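Local coordinates for sugar ABC transporter substrate-binding protein, BlMnBP1 (Bifidobacterium animalis subsp. lactis ATCC 27673, PDB 6I5R) that probably captures manno-oligosaccharides such as mannobiose outside the cell and hands them to an ABC transporter for uptake, at residues A176-K179 and L180-E183; M280-G283 and A284-V287; Y323-N326 and K327-K331. All coordinates share one frame; numbering follows the deposited sequence.

Contact 1: A176-K179 and L180-E183; sequences ADLK and LIKE
Ala176 opens a run of four consecutive i to i+4 backbone bonds along helix 171-184, its O accepting from Leu180 N at 3.1 Å; Leu180 also lays CG 3.5 Å from the O of Ala176. Asp177 O takes the amide of Ile181 at 3.0 Å, with an N-H...O angle of 165°. That same carbonyl oxygen lies against the ethyl arm of Ile181, whose CG1 is 3.3 Å from Asp177 O: with CG1 opposite the carbonyl carbon (chi1 -68°) the arm runs back along the helix toward the preceding turn. The carboxylate of Asp177 is engaged elsewhere, OD1 being a zinc ligand. Leu178 holds Lys182 N through its O, while its CD2 comes to 4.4 Å from Ile181 CD1, a loose methyl-to-methyl contact. Leu178 and Ile181 both also rest on Pro189 of strand 188-190, and Ile181 reaches Val158, Phe159 and Ala162 of helix 156-162. Lys179 pairs with Glu183 twice. Its O accepts Glu183 N at 2.9 Å, and its NZ, swung round by the bend at chi4 (-96°), makes a salt bridge to Glu183 OE2 at 3.3 Å; as a hydrogen bond this is weak, and OE1 stands farther off. Buried Leu178 and Ile181, set against an outward i to i+4 lysine-glutamate pair, mark an amphipathic surface helix.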
loop_
_atom_site.group_PDB
_atom_site.type_symbol
_atom_site.label_atom_id
_atom_site.label_comp_id
_atom_site.label_asym_id
_atom_site.label_seq_id
_atom_site.Cartn_x
_atom_site.Cartn_y
_atom_site.Cartn_z
ATOM N N ALA A 176 -15.926 -20.765 -1.104
ATOM C CA ALA A 176 -16.091 -22.120 -0.583
ATOM C C ALA A 176 -15.279 -22.309 0.687
ATOM O O ALA A 176 -15.752 -22.925 1.652
ATOM C CB ALA A 176 -15.667 -23.137 -1.651
ATOM N N ASP A 177 -14.062 -21.749 0.721
ATOM C CA ASP A 177 -13.228 -21.850 1.922
ATOM C C ASP A 177 -13.788 -21.013 3.068
ATOM O O ASP A 177 -13.748 -21.436 4.230
ATOM C CB ASP A 177 -11.790 -21.430 1.627
ATOM C CG ASP A 177 -11.075 -22.409 0.692
ATOM O OD1 ASP A 177 -11.542 -23.547 0.592
ATOM O OD2 ASP A 177 -10.055 -22.053 0.085
ATOM N N LEU A 178 -14.278 -19.804 2.778
ATOM C CA LEU A 178 -14.891 -19.008 3.832
ATOM C C LEU A 178 -16.067 -19.749 4.465
ATOM O O LEU A 178 -16.237 -19.737 5.685
ATOM C CB LEU A 178 -15.359 -17.662 3.279
ATOM C CG LEU A 178 -14.226 -16.759 2.751
ATOM C CD1 LEU A 178 -14.791 -15.441 2.223
ATOM C CD2 LEU A 178 -13.206 -16.533 3.843
ATOM N N LYS A 179 -16.859 -20.439 3.654
ATOM C CA LYS A 179 -17.989 -21.194 4.181
ATOM C C LYS A 179 -17.530 -22.339 5.088
ATOM O O LYS A 179 -18.111 -22.557 6.153
ATOM C CB LYS A 179 -18.824 -21.692 2.994
ATOM C CG LYS A 179 -20.069 -22.492 3.362
ATOM C CD LYS A 179 -20.757 -23.051 2.128
ATOM C CE LYS A 179 -22.152 -23.585 2.464
ATOM N NZ LYS A 179 -22.161 -25.036 2.716
ATOM N N LEU A 180 -16.466 -23.051 4.703
ATOM C CA LEU A 180 -15.928 -24.089 5.574
ATOM C C LEU A 180 -15.470 -23.511 6.907
ATOM O O LEU A 180 -15.690 -24.117 7.966
ATOM C CB LEU A 180 -14.759 -24.815 4.889
ATOM C CG LEU A 180 -15.083 -25.726 3.690
ATOM C CD1 LEU A 180 -13.823 -26.375 3.124
ATOM C CD2 LEU A 180 -16.073 -26.785 4.140
ATOM N N ILE A 181 -14.780 -22.361 6.864
ATOM C CA ILE A 181 -14.332 -21.709 8.089
ATOM C C ILE A 181 -15.530 -21.355 8.954
ATOM O O ILE A 181 -15.521 -21.541 10.177
ATOM C CB ILE A 181 -13.477 -20.465 7.734
ATOM C CG1 ILE A 181 -12.149 -20.900 7.084
ATOM C CG2 ILE A 181 -13.285 -19.597 8.955
ATOM C CD1 ILE A 181 -11.481 -19.840 6.199
ATOM N N LYS A 182 -16.566 -20.804 8.336
ATOM C CA LYS A 182 -17.736 -20.394 9.094
ATOM C C LYS A 182 -18.393 -21.599 9.745
ATOM O O LYS A 182 -18.775 -21.549 10.918
ATOM C CB LYS A 182 -18.704 -19.672 8.165
ATOM C CG LYS A 182 -19.927 -19.106 8.807
ATOM C CD LYS A 182 -19.588 -18.002 9.745
ATOM C CE LYS A 182 -20.865 -17.510 10.456
ATOM N NZ LYS A 182 -20.457 -16.556 11.501
ATOM N N GLU A 183 -18.473 -22.713 9.018
ATOM C CA GLU A 183 -19.264 -23.831 9.512
ATOM C C GLU A 183 -18.488 -24.697 10.477
ATOM O O GLU A 183 -19.081 -25.284 11.389
ATOM C CB GLU A 183 -19.786 -24.669 8.352
ATOM C CG GLU A 183 -20.829 -23.911 7.585
ATOM C CD GLU A 183 -21.437 -24.680 6.487
ATOM O OE1 GLU A 183 -20.947 -25.784 6.210
ATOM O OE2 GLU A 183 -22.429 -24.181 5.899
#

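Contact 2: M280-G283 and A284-V287. With BMA (beta-D-mannopyranose), chain B.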
loop_
_atom_site.group_PDB
_atom_site.type_symbol
_atom_site.label_atom_id
_atom_site.label_comp_id
_atom_site.label_asym_id
_atom_site.label_seq_id
_atom_site.Cartn_x
_atom_site.Cartn_y
_atom_site.Cartn_z
ATOM N N MET A 280 -7.610 -11.669 6.434
ATOM C CA MET A 280 -7.715 -10.231 6.235
ATOM C C MET A 280 -7.001 -9.879 4.942
ATOM O O MET A 280 -5.895 -10.357 4.703
ATOM C CB MET A 280 -7.111 -9.456 7.421
ATOM C CG MET A 280 -7.997 -9.518 8.648
ATOM S SD MET A 280 -7.541 -8.342 9.924
ATOM C CE MET A 280 -6.368 -9.303 10.875
ATOM N N VAL A 281 -7.631 -9.048 4.115
ATOM C CA VAL A 281 -7.095 -8.709 2.805
ATOM C C VAL A 281 -6.205 -7.492 3.029
ATOM O O VAL A 281 -6.674 -6.363 3.110
ATOM C CB VAL A 281 -8.214 -8.459 1.800
ATOM C CG1 VAL A 281 -7.650 -8.016 0.444
ATOM C CG2 VAL A 281 -9.041 -9.734 1.650
ATOM N N LEU A 282 -4.915 -7.745 3.194
ATOM C CA LEU A 282 -3.956 -6.703 3.552
ATOM C C LEU A 282 -2.657 -6.977 2.827
ATOM O O LEU A 282 -2.380 -8.102 2.439
ATOM C CB LEU A 282 -3.687 -6.661 5.048
ATOM C CG LEU A 282 -4.886 -6.355 5.931
ATOM C CD1 LEU A 282 -4.645 -6.865 7.344
ATOM C CD2 LEU A 282 -5.142 -4.877 5.927
ATOM N N GLY A 283 -1.853 -5.951 2.679
ATOM C CA GLY A 283 -0.569 -6.144 2.054
ATOM C C GLY A 283 0.413 -6.840 2.985
ATOM O O GLY A 283 0.163 -7.017 4.174
ATOM N N ALA A 284 1.554 -7.215 2.400
ATOM C CA ALA A 284 2.556 -8.022 3.091
ATOM C C ALA A 284 3.118 -7.337 4.324
ATOM O O ALA A 284 3.626 -8.015 5.225
ATOM C CB ALA A 284 3.689 -8.369 2.115
ATOM N N TRP A 285 3.050 -6.008 4.377
ATOM C CA TRP A 285 3.507 -5.274 5.552
ATOM C C TRP A 285 2.777 -5.713 6.820
ATOM O O TRP A 285 3.296 -5.519 7.925
ATOM C CB TRP A 285 3.322 -3.765 5.333
ATOM C CG TRP A 285 1.920 -3.457 5.020
ATOM C CD1 TRP A 285 1.371 -3.314 3.785
ATOM C CD2 TRP A 285 0.855 -3.261 5.959
ATOM N NE1 TRP A 285 0.027 -3.050 3.896
ATOM C CE2 TRP A 285 -0.314 -3.024 5.216
ATOM C CE3 TRP A 285 0.780 -3.277 7.352
ATOM C CZ2 TRP A 285 -1.535 -2.802 5.811
ATOM C CZ3 TRP A 285 -0.446 -3.069 7.947
ATOM C CH2 TRP A 285 -1.578 -2.808 7.179
ATOM N N ALA A 286 1.606 -6.333 6.685
ATOM C CA ALA A 286 0.800 -6.694 7.841
ATOM C C ALA A 286 1.273 -7.983 8.495
ATOM O O ALA A 286 0.999 -8.204 9.677
ATOM C CB ALA A 286 -0.675 -6.807 7.427
ATOM N N VAL A 287 2.018 -8.808 7.762
ATOM C CA VAL A 287 2.420 -10.106 8.303
ATOM C C VAL A 287 3.194 -9.974 9.600
ATOM O O VAL A 287 2.788 -10.593 10.603
ATOM C CB VAL A 287 3.207 -10.895 7.215
ATOM C CG1 VAL A 287 3.710 -12.205 7.774
ATOM C CG2 VAL A 287 2.324 -11.145 6.016
HETATM C C1 BMA B . -1.280 1.361 8.129
HETATM C C2 BMA B . -2.021 2.317 7.146
HETATM C C3 BMA B . -1.892 1.758 5.764
HETATM C C4 BMA B . -0.451 1.368 5.447
HETATM C C5 BMA B . 0.102 0.411 6.504
HETATM C C6 BMA B . 1.558 0.072 6.251
HETATM O O2 BMA B . -1.371 3.585 7.075
HETATM O O3 BMA B . -2.355 2.662 4.756
HETATM O O4 BMA B . -0.450 0.715 4.204
HETATM O O5 BMA B . 0.020 1.074 7.777
HETATM O O6 BMA B . 2.377 1.247 6.366
HETATM O O HOH W 1 -2.915 -3.400 2.580
#
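A type I beta turn from Gly283 to Ala286 carries the chain from strand 277-283 into helix 286-291 and presents Trp285 to the mannobiose pocket. It is closed by Ala286 N, which donates to Gly283 O at 3.0 Å; the N-H...O angle is 165°, although the donor stands above the carbonyl plane. The indole lies between protein and sugar. Over one face sits the mannose, with BMA C6 3.4 Å from Trp285 CD2 and BMA C5 centred over the six-membered ring, at nearly equal distances from its six atoms, the CH-pi arrangement familiar from carbohydrate-binding sites. The opposite face is backed, toward its rim, by Gly283 O and Ala286 CB. A first torsion placing CG between the backbone N and the carbonyl carbon (chi1 57°) folds the ring back over Gly283, where a beta carbon would collide with NE1. Leu282 adds apolar support on two fronts: its CB meets Ala286 CB at 3.8 Å, and its CD2 approaches Trp285 CZ2 obliquely at 4.2 Å. Trp265, another pocket residue, touches both Leu282 and Trp285, while Asp320 and Asn45 hydrogen-bond to the mannose. With an alanine in place of Trp285 the C5-C6 side of the mannose would probably lose its aromatic platform, and the water it shares with Gly283 would lose the indole N-H. That water accepts from Gly283 N at 2.8 Å and from Trp285 NE1 at 3.2 Å, tying the indole nitrogen to the backbone of Gly283.

Contact 3: Y323-N326 and K327-K331; sequences YGIN and KNISK
Asn326 bonds across the turn with both its side chain and its backbone. Its OD1 accepts the amide of Asn328 at 2.9 Å, closing an Asx turn; the bond is fairly straight at N (161°), yet the donor stands well above the carbonyl plane of the Asn326 amide. The backbone O of Asn326 receives Ile329 N at 3.3 Å, a weak bond that closes a type I beta turn from Asn326 to Ile329 that encloses it. What brings OD1 over the turn is the first torsion of Asn326, with CG opposite its own N (chi1 -171°). Its ND2 is satisfied at the backbone carbonyls of Asn95 and Trp98, while Asn328 ND2 binds Asn94 OD1 and Asn95 O, so both amides anchor to one neighbouring loop.

Ile329 folds back on Asn326 from the closing end of the turn. Its CG2 packs against Asn326 ND2 and CB, and its CG1 is 3.3 Å from Asn326 O. Its CD1 meets Ile325 CG2 at 4.2 Å, the two isoleucines crossing at about a right angle. Lys327 contributes chiefly through CB, 3.7 Å from Asn326 C. The turn thus ends strand 314-325, whose Ile325 packs on Ser337 and Met338, and leads to helix 331-346, where N-cap Ser330 binds Lys333 N through OG.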
loop_
_atom_site.group_PDB
_atom_site.type_symbol
_atom_site.label_atom_id
_atom_site.label_comp_id
_atom_site.label_asym_id
_atom_site.label_seq_id
_atom_site.Cartn_x
_atom_site.Cartn_y
_atom_site.Cartn_z
ATOM N N TYR A 323 8.751 8.346 0.959
ATOM C CA TYR A 323 9.265 9.557 1.587
ATOM C C TYR A 323 9.299 10.725 0.610
ATOM O O TYR A 323 9.848 10.602 -0.490
ATOM C CB TYR A 323 10.673 9.351 2.085
ATOM C CG TYR A 323 10.933 8.156 2.942
ATOM C CD1 TYR A 323 10.624 8.169 4.291
ATOM C CD2 TYR A 323 11.498 7.018 2.409
ATOM C CE1 TYR A 323 10.873 7.099 5.076
ATOM C CE2 TYR A 323 11.771 5.935 3.192
ATOM C CZ TYR A 323 11.443 5.969 4.518
ATOM O OH TYR A 323 11.717 4.901 5.291
ATOM N N GLY A 324 8.746 11.865 1.029
ATOM C CA GLY A 324 8.871 13.096 0.281
ATOM C C GLY A 324 9.348 14.209 1.190
ATOM O O GLY A 324 9.065 14.223 2.387
ATOM N N ILE A 325 10.093 15.139 0.593
ATOM C CA ILE A 325 10.759 16.231 1.300
ATOM C C ILE A 325 10.099 17.549 0.917
ATOM O O ILE A 325 9.848 17.814 -0.265
ATOM C CB ILE A 325 12.267 16.275 0.985
ATOM C CG1 ILE A 325 12.937 14.985 1.466
ATOM C CG2 ILE A 325 12.933 17.455 1.654
ATOM C CD1 ILE A 325 14.294 14.747 0.910
ATOM N N ASN A 326 9.859 18.386 1.926
ATOM C CA ASN A 326 9.140 19.649 1.767
ATOM C C ASN A 326 9.980 20.658 0.976
ATOM O O ASN A 326 11.052 21.070 1.436
ATOM C CB ASN A 326 8.809 20.186 3.166
ATOM C CG ASN A 326 7.875 21.375 3.158
ATOM O OD1 ASN A 326 7.558 21.931 2.124
ATOM N ND2 ASN A 326 7.447 21.786 4.358
ATOM N N LYS A 327 9.504 21.081 -0.173
ATOM C CA LYS A 327 10.283 22.049 -0.903
ATOM C C LYS A 327 10.376 23.405 -0.194
ATOM O O LYS A 327 11.213 24.202 -0.523
ATOM C CB LYS A 327 9.706 22.267 -2.289
ATOM C CG LYS A 327 8.280 22.644 -2.262
ATOM C CD LYS A 327 8.109 24.047 -1.803
ATOM C CE LYS A 327 6.903 24.689 -2.415
ATOM N NZ LYS A 327 7.186 26.117 -2.718
ATOM N N ASN A 328 9.508 23.651 0.771
ATOM C CA ASN A 328 9.500 24.959 1.425
ATOM C C ASN A 328 10.631 25.139 2.427
ATOM O O ASN A 328 10.859 26.261 2.897
ATOM C CB ASN A 328 8.184 25.179 2.163
ATOM C CG ASN A 328 7.004 25.301 1.236
ATOM O OD1 ASN A 328 7.132 25.780 0.130
ATOM N ND2 ASN A 328 5.832 24.918 1.715
ATOM N N ILE A 329 11.316 24.074 2.812
ATOM C CA ILE A 329 12.263 24.207 3.906
ATOM C C ILE A 329 13.628 24.658 3.394
ATOM O O ILE A 329 13.890 24.668 2.183
ATOM C CB ILE A 329 12.375 22.899 4.713
ATOM C CG1 ILE A 329 13.154 21.835 3.918
ATOM C CG2 ILE A 329 10.987 22.413 5.131
ATOM C CD1 ILE A 329 13.103 20.478 4.531
ATOM N N SER A 330 14.495 25.036 4.328
ATOM C CA SER A 330 15.809 25.602 4.007
ATOM C C SER A 330 16.668 24.580 3.274
ATOM O O SER A 330 16.406 23.375 3.319
ATOM C CB SER A 330 16.518 26.039 5.291
ATOM O OG SER A 330 16.949 24.920 6.056
ATOM N N LYS A 331 17.718 25.073 2.587
ATOM C CA LYS A 331 18.613 24.144 1.901
ATOM C C LYS A 331 19.231 23.162 2.899
ATOM O O LYS A 331 19.348 21.962 2.607
ATOM C CB LYS A 331 19.713 24.877 1.114
ATOM C CG LYS A 331 20.698 25.697 1.941
ATOM C CD LYS A 331 22.068 25.903 1.252
ATOM C CE LYS A 331 22.663 27.302 1.564
ATOM N NZ LYS A 331 22.459 27.840 2.973
#

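Overall arrangement
Contacts 1, 2 and 3 follow one another in series along the chain. Contact 1 lies on peripheral helix 171-184, its centre about 20 Å from that of contact 2 and about 50 Å from that of contact 3, which is on the opposite side of the chain's centre. Contacts 2 and 3 are about 31 Å apart between centres and share one mixed sheet: strands 277-283 and 314-325 both pair antiparallel with the long strand 139-155. Strand 188-190, against which contact 1 packs, runs parallel to 277-283. Contact 2 alone reaches the sugar, near the middle; the other two lie away from it, contact 1 on a helix that also binds zinc through Asp177, consistent with a solute-binding protein that holds its ligand centrally.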